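Local coordinates for decaprenyl diphosphate synthase (PDB 3MZV), which probably extends farnesyl diphosphate with isopentenyl diphosphate units, using magnesium, to make the long all-trans polyprenyl diphosphate that supplies quinone side chains, at residues Y123-A126 with R127-Q130; P39-P42 with E43-H47; V68-G71 with G72-V76. All coordinates share one frame; numbering follows the deposited sequence.

Contact 1. Residues Y123-A126 with R127-Q130; sequences YLFA and RSFQ
R127 folds over Y123 one turn further along the helix, its CG lying above one face of the phenol ring, 3.9 Å from the ring centroid in a CH-pi contact. The chain then bends at chi2 and chi3 (-95° and 97°), which carries the guanidinium round to the phenol end, steeply turned against the ring. There NH2 donates to Y123 OH at 2.7 Å, somewhat tilted from the guanidinium plane, while the hydroxyl gives its own proton to S34 O. NE of R127 reaches Q130 OE1 at 2.9 Å, and NH1 adds a weak bond to the same oxygen; Q130 NE2 binds E142 of the second subunit. All this lies along helix 114-133, a dimer-interface helix of the largely helical isoprenoid synthase fold. F125 and F129 meet obliquely, planes at 52°, with CE1 of F129 3.5 Å from F125 CZ. Both rings also meet F129 of the second subunit. F125 O, at the edge of the F129 ring, accepts from F129 N and, at 2.9 Å, from S128 OG, both arriving from the same face of the carbonyl plane. S128 and L124 pack against helix 74-96.

Contact 2. Residues P39-P42 with E43-H47; sequences PRIP and EVTAH
E43 turns back toward P39, its carboxylate lying beside that ring, with OE2 3.8 Å from P39 CB. That is packing and no more, since the only hydrogen bond of this pair joins the backbones, from E43 N to P39 O. R40, whose guanidinium might look like a mate for the carboxylate, heads elsewhere: NE stays 6.5 Å from E43 OE1, so no salt bridge forms. With its CG anti to the backbone N (chi1 -177°), R40 instead sets that carbon against V44 CG2 at 3.6 Å, the two side chains crossing one turn apart. P42 has no N-H to offer, which costs little in the first turn of a helix, where an amide would have no helical carbonyl a turn back to bond to. Its carbonyl is well used, taking A46 N at 2.6 Å. I41 O is gripped twice by T45, in the carbonyl plane by the amide N and from above that plane by OG1 at 2.7 Å. This is the opening of helix 40-49 of the polyprenyl synthase fold. I41, V44 and T45 face helix 114-133, V44 and H47 touch the short helix 108-111, and R40 and I41 reach L159 and E153 of the second subunit.

Contact 3. Residues V68-G71 with G72-V76; sequences VGYG and GPFHV
Y70 OH accepts the backbone N-H of F74 at 3.1 Å, the one hydrogen bond between residues 68-71 and 72-76. The N-H points at the oxygen at 157° and arrives in the plane of the phenol ring, at its edge, near the beginning of helix 74-96. A chi1 of -172° swings the Y70 ring forward along the chain, against the turn that follows. There the backbone of G72 crosses one face of it: the amide N sits 3.3 Å above the ring plane, towards the rim, and G72 CA comes within 3.3 Å of Y70 CE2. G72 has positive phi, and a CB there would collide with G71 O. The cis peptide bond before P73 then turns the chain into the helix. H75 adds an offset edge-to-face pair, the edge of Y70 directed at its face with the planes at 86° and the centroids 5.4 Å apart. Were Y70 replaced by an alanine, F74 N would probably be left without its acceptor, and G72 and H75 without the ring they pack on. Upstream, G69 is the C-prime residue of a Schellman motif that closes helix 56-67, with Y70 N bonded to A65 O and G69 N to R66 O. The connection thus runs from helix 56-67 into helix 74-96, with H75 resting on L62 and A65 of the former, Y70 and F74 touching I194 of helix 169-194, and V76 packing on helix 19-32.

Overall arrangement
Contacts 1 and 2 are neighbours, their centres about 14 Å apart: helix 40-49 lies against helix 114-133, where I41 CG2 touches Y123 CD2 at 3.3 Å and T45 packs on L124. Both reach the second subunit, but contact 1 is buried and contact 2 only partly so. Contact 3 stands apart at the surface, its nearest atoms about 9 Å from contact 1 and about 14 Å from contact 2, and no other chain of the assembly touches it. Its link to contact 1 is indirect, through helix 74-96. The chemistry follows: aromatic packing and an arginine network at the dimer interface, helix-start backbone bonds in contact 2, and a glycine-rich turn built on one tyrosine in contact 3.

Contact 1. Residues Y123-A126 with R127-Q130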
loop_
_atom_site.group_PDB
_atom_site.type_symbol
_atom_site.label_atom_id
_atom_site.label_comp_id
_atom_site.label_asym_id
_atom_site.label_seq_id
_atom_site.Cartn_x
_atom_site.Cartn_y
_atom_site.Cartn_z
ATOM N N TYR B 123 -0.732 2.823 -5.838
ATOM C CA TYR B 123 0.002 3.077 -7.066
ATOM C C TYR B 123 1.385 3.662 -6.798
ATOM O O TYR B 123 2.356 3.188 -7.367
ATOM C CB TYR B 123 -0.776 4.024 -7.992
ATOM C CG TYR B 123 -0.188 4.099 -9.398
ATOM C CD1 TYR B 123 -0.336 3.045 -10.295
ATOM C CD2 TYR B 123 0.575 5.203 -9.801
ATOM C CE1 TYR B 123 0.185 3.107 -11.588
ATOM C CE2 TYR B 123 1.091 5.266 -11.103
ATOM C CZ TYR B 123 0.910 4.225 -11.971
ATOM O OH TYR B 123 1.425 4.274 -13.264
ATOM N N LEU B 124 1.469 4.674 -5.946
ATOM C CA LEU B 124 2.734 5.318 -5.641
ATOM C C LEU B 124 3.677 4.383 -4.878
ATOM O O LEU B 124 4.881 4.354 -5.127
ATOM C CB LEU B 124 2.512 6.568 -4.801
ATOM C CG LEU B 124 1.576 7.594 -5.470
ATOM C CD1 LEU B 124 1.443 8.819 -4.618
ATOM C CD2 LEU B 124 2.077 7.917 -6.870
ATOM N N PHE B 125 3.117 3.652 -3.932
ATOM C CA PHE B 125 3.891 2.691 -3.195
ATOM C C PHE B 125 4.522 1.667 -4.147
ATOM O O PHE B 125 5.693 1.358 -4.033
ATOM C CB PHE B 125 3.019 1.981 -2.173
ATOM C CG PHE B 125 3.826 1.141 -1.207
ATOM C CD1 PHE B 125 3.789 -0.245 -1.264
ATOM C CD2 PHE B 125 4.691 1.741 -0.314
ATOM C CE1 PHE B 125 4.550 -1.031 -0.378
ATOM C CE2 PHE B 125 5.458 0.975 0.568
ATOM C CZ PHE B 125 5.379 -0.447 0.530
ATOM N N ALA B 126 3.734 1.106 -5.033
ATOM C CA ALA B 126 4.221 0.134 -6.014
ATOM C C ALA B 126 5.299 0.715 -6.942
ATOM O O ALA B 126 6.356 0.124 -7.147
ATOM C CB ALA B 126 3.047 -0.411 -6.849
ATOM N N ARG B 127 5.016 1.883 -7.506
ATOM C CA ARG B 127 5.958 2.542 -8.368
ATOM C C ARG B 127 7.273 2.843 -7.643
ATOM O O ARG B 127 8.332 2.796 -8.251
ATOM C CB ARG B 127 5.333 3.842 -8.888
ATOM C CG ARG B 127 4.166 3.588 -9.867
ATOM C CD ARG B 127 4.466 3.585 -11.362
ATOM N NE ARG B 127 4.649 2.250 -11.877
ATOM C CZ ARG B 127 4.032 1.643 -12.906
ATOM N NH1 ARG B 127 4.394 0.406 -13.160
ATOM N NH2 ARG B 127 3.107 2.190 -13.701
ATOM N N SER B 128 7.190 3.152 -6.374
ATOM C CA SER B 128 8.387 3.447 -5.635
ATOM C C SER B 128 9.263 2.215 -5.480
ATOM O O SER B 128 10.485 2.332 -5.557
ATOM C CB SER B 128 8.079 4.109 -4.305
ATOM O OG SER B 128 7.749 3.214 -3.257
ATOM N N PHE B 129 8.659 1.046 -5.236
ATOM C CA PHE B 129 9.464 -0.166 -5.208
ATOM C C PHE B 129 9.989 -0.578 -6.568
ATOM O O PHE B 129 11.094 -1.054 -6.665
ATOM C CB PHE B 129 8.779 -1.271 -4.413
ATOM C CG PHE B 129 8.997 -1.081 -2.976
ATOM C CD1 PHE B 129 8.247 -0.160 -2.298
ATOM C CD2 PHE B 129 10.085 -1.707 -2.322
ATOM C CE1 PHE B 129 8.480 0.092 -0.970
ATOM C CE2 PHE B 129 10.310 -1.465 -1.006
ATOM C CZ PHE B 129 9.501 -0.546 -0.328
ATOM N N GLN B 130 9.215 -0.363 -7.620
ATOM C CA GLN B 130 9.680 -0.623 -8.954
ATOM C C GLN B 130 10.923 0.200 -9.222
ATOM O O GLN B 130 11.938 -0.337 -9.707
ATOM C CB GLN B 130 8.587 -0.312 -9.971
ATOM C CG GLN B 130 8.914 -0.736 -11.366
ATOM C CD GLN B 130 7.866 -0.277 -12.355
ATOM O OE1 GLN B 130 7.139 0.711 -12.114
ATOM N NE2 GLN B 130 7.786 -0.970 -13.472
#

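Contact 2. Residues P39-P42 with E43-H47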
loop_
_atom_site.group_PDB
_atom_site.type_symbol
_atom_site.label_atom_id
_atom_site.label_comp_id
_atom_site.label_asym_id
_atom_site.label_seq_id
_atom_site.Cartn_x
_atom_site.Cartn_y
_atom_site.Cartn_z
ATOM N N PRO B 39 -5.530 8.977 -15.581
ATOM C CA PRO B 39 -5.052 10.354 -15.325
ATOM C C PRO B 39 -5.292 10.872 -13.908
ATOM O O PRO B 39 -4.517 11.689 -13.413
ATOM C CB PRO B 39 -5.841 11.199 -16.335
ATOM C CG PRO B 39 -7.077 10.403 -16.619
ATOM C CD PRO B 39 -6.614 8.964 -16.587
ATOM N N ARG B 40 -6.371 10.416 -13.275
ATOM C CA ARG B 40 -6.632 10.739 -11.868
ATOM C C ARG B 40 -5.402 10.546 -10.976
ATOM O O ARG B 40 -5.193 11.295 -10.018
ATOM C CB ARG B 40 -7.789 9.879 -11.346
ATOM C CG ARG B 40 -8.193 10.177 -9.911
ATOM C CD ARG B 40 -9.664 10.504 -9.805
ATOM N NE ARG B 40 -10.517 9.352 -10.080
ATOM C CZ ARG B 40 -11.843 9.401 -10.194
ATOM N NH1 ARG B 40 -12.497 10.552 -10.074
ATOM N NH2 ARG B 40 -12.524 8.290 -10.440
ATOM N N ILE B 41 -4.576 9.551 -11.292
ATOM C CA ILE B 41 -3.460 9.203 -10.391
ATOM C C ILE B 41 -2.481 10.381 -10.152
ATOM O O ILE B 41 -2.314 10.821 -9.011
ATOM C CB ILE B 41 -2.719 7.924 -10.852
ATOM C CG1 ILE B 41 -3.584 6.697 -10.538
ATOM C CG2 ILE B 41 -1.371 7.806 -10.149
ATOM C CD1 ILE B 41 -3.249 5.464 -11.336
ATOM N N PRO B 42 -1.836 10.891 -11.215
ATOM C CA PRO B 42 -0.969 12.067 -11.045
ATOM C C PRO B 42 -1.751 13.338 -10.629
ATOM O O PRO B 42 -1.231 14.157 -9.859
ATOM C CB PRO B 42 -0.337 12.232 -12.440
ATOM C CG PRO B 42 -1.330 11.632 -13.366
ATOM C CD PRO B 42 -1.825 10.416 -12.609
ATOM N N GLU B 43 -2.987 13.503 -11.120
ATOM C CA GLU B 43 -3.845 14.599 -10.611
ATOM C C GLU B 43 -3.913 14.547 -9.096
ATOM O O GLU B 43 -3.639 15.545 -8.439
ATOM C CB GLU B 43 -5.272 14.554 -11.174
ATOM C CG GLU B 43 -5.449 15.329 -12.472
ATOM C CD GLU B 43 -6.571 14.761 -13.341
ATOM O OE1 GLU B 43 -7.690 14.572 -12.800
ATOM O OE2 GLU B 43 -6.307 14.486 -14.542
ATOM N N VAL B 44 -4.270 13.387 -8.548
ATOM C CA VAL B 44 -4.321 13.223 -7.080
ATOM C C VAL B 44 -2.944 13.409 -6.402
ATOM O O VAL B 44 -2.834 14.050 -5.351
ATOM C CB VAL B 44 -4.898 11.838 -6.680
ATOM C CG1 VAL B 44 -4.790 11.625 -5.161
ATOM C CG2 VAL B 44 -6.364 11.694 -7.171
ATOM N N THR B 45 -1.902 12.835 -7.002
ATOM C CA THR B 45 -0.534 12.954 -6.460
ATOM C C THR B 45 -0.025 14.399 -6.494
ATOM O O THR B 45 0.547 14.884 -5.502
ATOM C CB THR B 45 0.489 12.070 -7.230
ATOM O OG1 THR B 45 -0.061 10.762 -7.467
ATOM C CG2 THR B 45 1.793 11.966 -6.424
ATOM N N ALA B 46 -0.215 15.053 -7.649
ATOM C CA ALA B 46 0.063 16.470 -7.796
ATOM C C ALA B 46 -0.519 17.207 -6.608
ATOM O O ALA B 46 0.189 17.922 -5.910
ATOM C CB ALA B 46 -0.552 17.026 -9.114
ATOM N N HIS B 47 -1.807 16.975 -6.370
ATOM C CA HIS B 47 -2.598 17.714 -5.374
ATOM C C HIS B 47 -2.078 17.574 -3.932
ATOM O O HIS B 47 -2.307 18.458 -3.108
ATOM C CB HIS B 47 -4.092 17.304 -5.480
ATOM C CG HIS B 47 -4.983 17.956 -4.467
ATOM N ND1 HIS B 47 -5.613 19.164 -4.693
ATOM C CD2 HIS B 47 -5.348 17.568 -3.219
ATOM C CE1 HIS B 47 -6.321 19.496 -3.626
ATOM N NE2 HIS B 47 -6.178 18.545 -2.717
#

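Contact 3. Residues V68-G71 with G72-V76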
loop_
_atom_site.group_PDB
_atom_site.type_symbol
_atom_site.label_atom_id
_atom_site.label_comp_id
_atom_site.label_asym_id
_atom_site.label_seq_id
_atom_site.Cartn_x
_atom_site.Cartn_y
_atom_site.Cartn_z
ATOM N N VAL B 68 28.636 11.030 3.270
ATOM C CA VAL B 68 29.635 9.959 3.279
ATOM C C VAL B 68 30.413 9.897 1.944
ATOM O O VAL B 68 31.128 8.917 1.662
ATOM C CB VAL B 68 29.000 8.605 3.673
ATOM C CG1 VAL B 68 28.402 8.667 5.073
ATOM C CG2 VAL B 68 27.985 8.143 2.617
ATOM N N GLY B 69 30.252 10.915 1.101
ATOM C CA GLY B 69 31.032 11.061 -0.132
ATOM C C GLY B 69 30.493 10.430 -1.411
ATOM O O GLY B 69 31.251 10.215 -2.347
ATOM N N TYR B 70 29.196 10.129 -1.451
ATOM C CA TYR B 70 28.603 9.481 -2.601
ATOM C C TYR B 70 28.423 10.507 -3.699
ATOM O O TYR B 70 28.007 11.620 -3.426
ATOM C CB TYR B 70 27.246 8.916 -2.229
ATOM C CG TYR B 70 26.605 8.047 -3.271
ATOM C CD1 TYR B 70 27.265 6.909 -3.774
ATOM C CD2 TYR B 70 25.361 8.360 -3.774
ATOM C CE1 TYR B 70 26.662 6.085 -4.719
ATOM C CE2 TYR B 70 24.742 7.552 -4.674
ATOM C CZ TYR B 70 25.398 6.405 -5.165
ATOM O OH TYR B 70 24.776 5.620 -6.115
ATOM N N GLY B 71 28.762 10.123 -4.917
ATOM C CA GLY B 71 28.639 10.985 -6.086
ATOM C C GLY B 71 27.403 10.719 -6.932
ATOM O O GLY B 71 27.211 11.378 -7.944
ATOM N N GLY B 72 26.553 9.772 -6.542
ATOM C CA GLY B 72 25.328 9.490 -7.297
ATOM C C GLY B 72 25.520 8.219 -8.100
ATOM O O GLY B 72 26.614 7.635 -8.070
ATOM N N PRO B 73 24.476 7.800 -8.823
ATOM C CA PRO B 73 23.223 8.541 -8.981
ATOM C C PRO B 73 22.071 8.090 -8.083
ATOM O O PRO B 73 21.002 8.664 -8.132
ATOM C CB PRO B 73 22.840 8.187 -10.401
ATOM C CG PRO B 73 23.333 6.763 -10.523
ATOM C CD PRO B 73 24.509 6.612 -9.677
ATOM N N PHE B 74 22.247 7.001 -7.349
ATOM C CA PHE B 74 21.088 6.298 -6.789
ATOM C C PHE B 74 20.568 6.842 -5.464
ATOM O O PHE B 74 19.583 6.339 -4.939
ATOM C CB PHE B 74 21.400 4.825 -6.663
ATOM C CG PHE B 74 21.522 4.121 -8.009
ATOM C CD1 PHE B 74 20.555 4.241 -8.954
ATOM C CD2 PHE B 74 22.660 3.386 -8.323
ATOM C CE1 PHE B 74 20.678 3.597 -10.189
ATOM C CE2 PHE B 74 22.774 2.738 -9.568
ATOM C CZ PHE B 74 21.782 2.868 -10.479
ATOM N N HIS B 75 21.225 7.850 -4.902
ATOM C CA HIS B 75 20.677 8.522 -3.725
ATOM C C HIS B 75 19.396 9.318 -4.134
ATOM O O HIS B 75 18.496 9.520 -3.330
ATOM C CB HIS B 75 21.716 9.416 -3.049
ATOM C CG HIS B 75 22.190 10.526 -3.900
ATOM N ND1 HIS B 75 22.590 10.339 -5.206
ATOM C CD2 HIS B 75 22.354 11.848 -3.638
ATOM C CE1 HIS B 75 22.941 11.504 -5.725
ATOM N NE2 HIS B 75 22.813 12.435 -4.794
ATOM N N VAL B 76 19.350 9.761 -5.375
ATOM C CA VAL B 76 18.138 10.398 -5.932
ATOM C C VAL B 76 16.926 9.450 -5.961
ATOM O O VAL B 76 15.837 9.748 -5.403
ATOM C CB VAL B 76 18.428 11.030 -7.309
ATOM C CG1 VAL B 76 17.128 11.632 -7.864
ATOM C CG2 VAL B 76 19.502 12.169 -7.133
#